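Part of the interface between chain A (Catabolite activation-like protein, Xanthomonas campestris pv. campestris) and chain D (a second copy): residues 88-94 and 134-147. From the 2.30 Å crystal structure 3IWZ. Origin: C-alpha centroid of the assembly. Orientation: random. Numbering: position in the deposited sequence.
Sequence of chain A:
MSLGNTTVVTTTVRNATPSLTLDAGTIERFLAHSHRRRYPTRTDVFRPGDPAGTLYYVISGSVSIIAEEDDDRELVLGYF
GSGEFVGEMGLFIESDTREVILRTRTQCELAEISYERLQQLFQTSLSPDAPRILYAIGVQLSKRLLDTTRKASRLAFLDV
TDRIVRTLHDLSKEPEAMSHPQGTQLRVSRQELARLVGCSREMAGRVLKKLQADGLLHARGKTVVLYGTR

Chain A (88-94) EMGLFIE
Chain D (134-147) LYAIGVQLSKRLLD

What holds A:Phe92 against the helix of chain D? Residues 134-147 of chain D form one continuous stretch of helix, and the chain A turn meets it with A:Phe92 CA 4.8 Å from D:Val139 CA. The CA-to-CB bond of A:Phe92 points toward the helix; with chi1 m and chi2 -84°, CD1 comes 3.5 Å from D:Gly138 C and 3.5 Å from D:Val139 N. D:Gly138 leaves room for the ring: an ideal CB there would lie 2.3 Å from A:Phe92 CE1, a clash.

How does D:Tyr135 join in? Its chi1 is t and chi2 74°, and its ring lies 22° from the plane of A:Phe92, slid so far that the two barely overlap. The hydroxyl passes on to the backbone, D:Tyr135 OH donating to A:Leu91 O at 3.1 Å.

Where does A:Ile93 go? With phi/psi -118/115 and both chi angles m, its CD1 reaches D:Lys143 CG at 3.3 Å and D:Val139 CG1 at 4.1 Å.

What closes the other end? Helical phi/psi at 88-91 place A:Met89 CA 6.1 Å from D:Ser142 CA; chi1 and chi2, both t, extend SD to D:Leu146 CD2, 3.9 Å away. One water bridges A:Glu88 OE2 (2.8 Å) and D:Ser142 OG (3.0 Å).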

# COMPACT_ATOMS: atom_id res chain seq x y z
N GLU A 88 8.47 -2.16 -10.42
CA GLU A 88 7.46 -1.74 -11.36
C GLU A 88 6.94 -0.31 -11.19
O GLU A 88 6.45 0.27 -12.15
CB GLU A 88 6.28 -2.71 -11.30
CG GLU A 88 5.31 -2.54 -10.11
CD GLU A 88 5.96 -2.68 -8.72
OE1 GLU A 88 6.90 -3.50 -8.54
OE2 GLU A 88 5.50 -1.95 -7.80
N MET A 89 7.05 0.26 -10.00
CA MET A 89 6.54 1.61 -9.76
C MET A 89 6.86 2.62 -10.86
O MET A 89 5.97 3.32 -11.33
CB MET A 89 7.02 2.16 -8.42
CG MET A 89 6.44 3.53 -8.12
SD MET A 89 6.95 4.26 -6.56
CE MET A 89 8.38 5.21 -7.11
N GLY A 90 8.12 2.70 -11.26
CA GLY A 90 8.50 3.64 -12.30
C GLY A 90 7.74 3.49 -13.59
O GLY A 90 7.74 4.40 -14.42
N LEU A 91 7.07 2.35 -13.79
CA LEU A 91 6.30 2.12 -15.01
C LEU A 91 4.97 2.85 -14.91
O LEU A 91 4.24 3.01 -15.90
CB LEU A 91 6.05 0.61 -15.21
CG LEU A 91 5.24 0.11 -16.42
CD1 LEU A 91 5.96 0.50 -17.71
CD2 LEU A 91 5.06 -1.42 -16.37
N PHE A 92 4.66 3.30 -13.70
CA PHE A 92 3.41 3.98 -13.42
C PHE A 92 3.59 5.41 -12.89
O PHE A 92 2.76 6.27 -13.14
CB PHE A 92 2.62 3.16 -12.40
CG PHE A 92 2.21 1.80 -12.90
CD1 PHE A 92 1.05 1.64 -13.67
CD2 PHE A 92 2.95 0.67 -12.58
CE1 PHE A 92 0.64 0.39 -14.10
CE2 PHE A 92 2.55 -0.60 -13.01
CZ PHE A 92 1.39 -0.74 -13.77
N ILE A 93 4.66 5.63 -12.14
CA ILE A 93 4.93 6.94 -11.55
C ILE A 93 6.22 7.54 -12.07
O ILE A 93 7.31 7.01 -11.84
CB ILE A 93 5.04 6.86 -10.02
CG1 ILE A 93 3.75 6.31 -9.42
CG2 ILE A 93 5.38 8.21 -9.46
CD1 ILE A 93 2.48 6.98 -9.91
N GLU A 94 6.09 8.65 -12.79
CA GLU A 94 7.22 9.38 -13.36
C GLU A 94 8.24 9.60 -12.25
O GLU A 94 7.98 10.33 -11.30
CB GLU A 94 6.72 10.73 -13.88
CG GLU A 94 7.74 11.57 -14.63
CD GLU A 94 7.38 13.05 -14.60
OE1 GLU A 94 7.66 13.71 -13.58
OE2 GLU A 94 6.81 13.55 -15.60
N LEU D 134 -7.01 -0.10 -17.13
CA LEU D 134 -6.14 -0.86 -16.24
C LEU D 134 -4.87 -0.09 -15.88
O LEU D 134 -4.45 -0.09 -14.73
CB LEU D 134 -5.77 -2.18 -16.90
CG LEU D 134 -6.97 -3.08 -17.12
CD1 LEU D 134 -6.58 -4.25 -18.02
CD2 LEU D 134 -7.49 -3.56 -15.77
N TYR D 135 -4.28 0.58 -16.86
CA TYR D 135 -3.07 1.35 -16.62
C TYR D 135 -3.36 2.50 -15.67
O TYR D 135 -2.58 2.78 -14.76
CB TYR D 135 -2.50 1.88 -17.93
CG TYR D 135 -1.24 2.70 -17.75
CD1 TYR D 135 -0.03 2.08 -17.46
CD2 TYR D 135 -1.27 4.09 -17.82
CE1 TYR D 135 1.12 2.83 -17.24
CE2 TYR D 135 -0.13 4.85 -17.60
CZ TYR D 135 1.07 4.21 -17.30
OH TYR D 135 2.19 4.96 -17.04
N ALA D 136 -4.48 3.20 -15.87
CA ALA D 136 -4.83 4.31 -14.99
C ALA D 136 -4.97 3.78 -13.56
O ALA D 136 -4.45 4.38 -12.62
CB ALA D 136 -6.13 4.96 -15.43
N ILE D 137 -5.67 2.66 -13.40
CA ILE D 137 -5.85 2.07 -12.08
C ILE D 137 -4.49 1.68 -11.53
O ILE D 137 -4.23 1.80 -10.34
CB ILE D 137 -6.78 0.84 -12.14
CG1 ILE D 137 -8.20 1.29 -12.52
CG2 ILE D 137 -6.77 0.11 -10.81
CD1 ILE D 137 -9.19 0.17 -12.65
N GLY D 138 -3.61 1.23 -12.42
CA GLY D 138 -2.27 0.87 -12.01
C GLY D 138 -1.56 2.08 -11.42
O GLY D 138 -0.92 2.00 -10.37
N VAL D 139 -1.68 3.21 -12.11
CA VAL D 139 -1.07 4.46 -11.64
C VAL D 139 -1.57 4.80 -10.24
O VAL D 139 -0.80 5.18 -9.35
CB VAL D 139 -1.42 5.63 -12.57
CG1 VAL D 139 -1.06 6.96 -11.91
CG2 VAL D 139 -0.69 5.47 -13.92
N GLN D 140 -2.88 4.66 -10.04
CA GLN D 140 -3.46 4.99 -8.75
C GLN D 140 -3.07 4.01 -7.67
O GLN D 140 -2.83 4.41 -6.53
CB GLN D 140 -4.99 5.12 -8.88
CG GLN D 140 -5.39 6.27 -9.81
CD GLN D 140 -6.90 6.46 -9.95
OE1 GLN D 140 -7.36 7.26 -10.77
NE2 GLN D 140 -7.67 5.74 -9.15
N LEU D 141 -3.00 2.73 -8.01
CA LEU D 141 -2.60 1.73 -7.04
C LEU D 141 -1.15 2.01 -6.64
O LEU D 141 -0.80 1.93 -5.47
CB LEU D 141 -2.73 0.31 -7.63
CG LEU D 141 -4.17 -0.27 -7.69
CD1 LEU D 141 -4.17 -1.62 -8.41
CD2 LEU D 141 -4.71 -0.44 -6.27
N SER D 142 -0.32 2.38 -7.61
CA SER D 142 1.08 2.65 -7.33
C SER D 142 1.30 3.85 -6.41
O SER D 142 2.18 3.82 -5.55
CB SER D 142 1.86 2.85 -8.62
OG SER D 142 1.96 1.63 -9.34
N LYS D 143 0.49 4.89 -6.56
CA LYS D 143 0.65 6.06 -5.69
C LYS D 143 0.26 5.75 -4.26
O LYS D 143 0.93 6.18 -3.31
CB LYS D 143 -0.17 7.25 -6.21
CG LYS D 143 0.33 7.84 -7.51
CD LYS D 143 -0.63 8.88 -8.06
CE LYS D 143 -1.97 8.24 -8.43
NZ LYS D 143 -2.90 9.24 -9.02
N ARG D 144 -0.81 5.00 -4.09
CA ARG D 144 -1.29 4.63 -2.75
C ARG D 144 -0.33 3.69 -2.05
O ARG D 144 -0.14 3.78 -0.84
CB ARG D 144 -2.67 3.98 -2.85
CG ARG D 144 -3.74 4.93 -3.37
CD ARG D 144 -5.02 4.20 -3.75
NE ARG D 144 -5.68 4.90 -4.85
CZ ARG D 144 -6.87 4.60 -5.34
NH1 ARG D 144 -7.36 5.31 -6.35
NH2 ARG D 144 -7.58 3.59 -4.84
N LEU D 145 0.25 2.78 -2.83
CA LEU D 145 1.21 1.83 -2.29
C LEU D 145 2.41 2.63 -1.77
O LEU D 145 2.87 2.42 -0.65
CB LEU D 145 1.69 0.85 -3.38
CG LEU D 145 2.78 -0.14 -2.92
CD1 LEU D 145 2.31 -0.82 -1.64
CD2 LEU D 145 3.09 -1.20 -4.02
N LEU D 146 2.90 3.55 -2.60
CA LEU D 146 4.04 4.36 -2.22
C LEU D 146 3.68 5.17 -0.96
O LEU D 146 4.44 5.20 -0.00
CB LEU D 146 4.45 5.29 -3.37
CG LEU D 146 5.51 6.37 -3.10
CD1 LEU D 146 6.82 5.71 -2.68
CD2 LEU D 146 5.71 7.21 -4.35
N ASP D 147 2.50 5.79 -0.97
CA ASP D 147 2.04 6.58 0.17
C ASP D 147 1.86 5.76 1.45
O ASP D 147 2.25 6.20 2.54
CB ASP D 147 0.72 7.31 -0.14
CG ASP D 147 0.91 8.47 -1.10
OD1 ASP D 147 2.06 8.91 -1.27
OD2 ASP D 147 -0.10 8.94 -1.67
O HOH W 1 4.32 0.58 -7.88